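Local coordinates for protein AAR187Cp (Eremothecium gossypii, PDB 3ZIL) that probably regulates sister-chromatid cohesion as the Wapl-family cohesin regulator Wpl1, of which this chain is the C-terminal Wap1-domain part, at residues A[194-199]-A[205-210]. Sequence-based numbering, arbitrary orientation.
Sequences NIVAAP and EEYAQA
Tyr207 reaches out from helix 201-215 into the curve of the loop that precedes it, and Ile195, Val196 and Pro199 meet its ring and hydroxyl. With CG anti to the carbonyl carbon (chi1 -53°), the ring is carried out from the helix to the loop, its phenol oxygen foremost. Val196 N donates to that oxygen, Tyr207 OH, over 2.8 Å and almost straight, at 172°. The valine side chain lies across the same tip at about a right angle, its CG2 3.4 Å from Tyr207 OH. Ile195 takes one face of the ring: its CG2 sits 3.9 Å from Tyr207 CE2. Pro199 comes to that same ring carbon obliquely, bringing its CB within 3.6 Å of Tyr207 CE2. The loop 194-199 joins helix 185-193 to helix 201-215 in this all-helical Wap1 domain, and the tyrosine ties it back to the second of them; Leu234 and Val240 of the following helices also touch its side chain. A water sits 2.6 Å from Tyr207 OH and donates to Asn194 O at 3.0 Å, adding a second link between hydroxyl and loop. A phenylalanine in place of Tyr207 would probably keep much of the apolar contact but leave Val196 N without its acceptor and the water without this partner. The side-chain amide of Asn194 is itself held at both ends, ND2 donating to Leu190 O and OD1 accepting from Val165 N.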
loop_
_atom_site.group_PDB
_atom_site.type_symbol
_atom_site.label_atom_id
_atom_site.label_comp_id
_atom_site.label_asym_id
_atom_site.label_seq_id
_atom_site.Cartn_x
_atom_site.Cartn_y
_atom_site.Cartn_z
ATOM N N ASN A 194 0.364 1.656 7.477
ATOM C CA ASN A 194 -0.388 2.255 8.542
ATOM C C ASN A 194 -1.255 1.197 9.267
ATOM O O ASN A 194 -2.137 1.536 10.034
ATOM C CB ASN A 194 -1.243 3.390 7.983
ATOM C CG ASN A 194 -0.484 4.712 7.920
ATOM O OD1 ASN A 194 -0.564 5.472 8.860
ATOM N ND2 ASN A 194 0.298 4.963 6.832
ATOM N N ILE A 195 -0.986 -0.076 8.977
ATOM C CA ILE A 195 -1.564 -1.198 9.687
ATOM C C ILE A 195 -0.554 -1.523 10.825
ATOM O O ILE A 195 0.595 -1.832 10.539
ATOM C CB ILE A 195 -1.679 -2.424 8.753
ATOM C CG1 ILE A 195 -2.724 -2.160 7.650
ATOM C CG2 ILE A 195 -2.005 -3.694 9.539
ATOM C CD1 ILE A 195 -2.746 -3.281 6.617
ATOM N N VAL A 196 -0.973 -1.449 12.102
ATOM C CA VAL A 196 -0.027 -1.709 13.244
ATOM C C VAL A 196 -0.066 -3.204 13.614
ATOM O O VAL A 196 -1.047 -3.969 13.265
ATOM C CB VAL A 196 -0.339 -0.759 14.440
ATOM C CG1 VAL A 196 -0.505 0.677 13.927
ATOM C CG2 VAL A 196 -1.657 -1.118 15.161
ATOM N N ALA A 197 0.903 -3.652 14.387
ATOM C CA ALA A 197 0.987 -5.069 14.668
ATOM C C ALA A 197 0.098 -5.472 15.863
ATOM O O ALA A 197 -0.190 -6.664 16.029
ATOM C CB ALA A 197 2.453 -5.414 14.963
ATOM N N ALA A 198 -0.297 -4.506 16.700
ATOM C CA ALA A 198 -1.078 -4.760 17.938
ATOM C C ALA A 198 -2.254 -3.800 17.929
ATOM O O ALA A 198 -2.302 -2.866 18.718
ATOM C CB ALA A 198 -0.214 -4.567 19.189
ATOM N N PRO A 199 -3.211 -4.011 17.003
ATOM C CA PRO A 199 -4.243 -3.017 16.809
ATOM C C PRO A 199 -5.189 -2.994 18.028
ATOM O O PRO A 199 -5.418 -4.060 18.591
ATOM C CB PRO A 199 -4.984 -3.524 15.561
ATOM C CG PRO A 199 -4.710 -5.042 15.492
ATOM C CD PRO A 199 -3.313 -5.153 16.063
ATOM N N GLU A 205 -11.667 -2.441 13.694
ATOM C CA GLU A 205 -12.853 -2.140 12.918
ATOM C C GLU A 205 -12.449 -1.404 11.633
ATOM O O GLU A 205 -13.051 -1.618 10.580
ATOM C CB GLU A 205 -13.925 -1.364 13.707
ATOM C CG GLU A 205 -14.529 -2.276 14.759
ATOM C CD GLU A 205 -15.688 -1.674 15.473
ATOM O OE1 GLU A 205 -16.081 -0.539 15.100
ATOM O OE2 GLU A 205 -16.160 -2.322 16.428
ATOM N N GLU A 206 -11.471 -0.538 11.730
ATOM C CA GLU A 206 -10.951 0.155 10.488
ATOM C C GLU A 206 -10.369 -0.864 9.515
ATOM O O GLU A 206 -10.640 -0.818 8.301
ATOM C CB GLU A 206 -9.842 1.134 10.838
ATOM C CG GLU A 206 -10.339 2.468 11.417
ATOM C CD GLU A 206 -9.181 3.469 11.576
ATOM O OE1 GLU A 206 -8.391 3.735 10.631
ATOM O OE2 GLU A 206 -9.007 3.956 12.690
ATOM N N TYR A 207 -9.603 -1.815 10.063
ATOM C CA TYR A 207 -9.030 -2.896 9.245
ATOM C C TYR A 207 -10.121 -3.759 8.563
ATOM O O TYR A 207 -9.984 -4.067 7.378
ATOM C CB TYR A 207 -7.946 -3.761 9.922
ATOM C CG TYR A 207 -6.807 -2.991 10.535
ATOM C CD1 TYR A 207 -6.609 -1.616 10.262
ATOM C CD2 TYR A 207 -5.925 -3.611 11.416
ATOM C CE1 TYR A 207 -5.557 -0.917 10.877
ATOM C CE2 TYR A 207 -4.894 -2.884 12.056
ATOM C CZ TYR A 207 -4.708 -1.552 11.777
ATOM O OH TYR A 207 -3.659 -0.837 12.388
ATOM N N ALA A 208 -11.169 -4.125 9.308
ATOM C CA ALA A 208 -12.344 -4.774 8.745
ATOM C C ALA A 208 -12.937 -4.026 7.556
ATOM O O ALA A 208 -13.107 -4.631 6.484
ATOM C CB ALA A 208 -13.393 -5.110 9.818
ATOM N N GLN A 209 -13.208 -2.699 7.737
ATOM C CA GLN A 209 -13.698 -1.852 6.653
ATOM C C GLN A 209 -12.865 -1.866 5.440
ATOM O O GLN A 209 -13.397 -2.037 4.312
ATOM C CB GLN A 209 -13.808 -0.348 7.106
ATOM C CG GLN A 209 -14.760 -0.198 8.266
ATOM C CD GLN A 209 -14.827 1.215 8.783
ATOM O OE1 GLN A 209 -14.790 2.181 7.995
ATOM N NE2 GLN A 209 -14.855 1.363 10.117
ATOM N N ALA A 210 -11.554 -1.644 5.627
ATOM C CA ALA A 210 -10.624 -1.588 4.530
ATOM C C ALA A 210 -10.580 -2.953 3.812
ATOM O O ALA A 210 -10.498 -3.033 2.564
ATOM C CB ALA A 210 -9.192 -1.238 5.056
HETATM O O HOH W 1 -3.895 1.731 12.423
#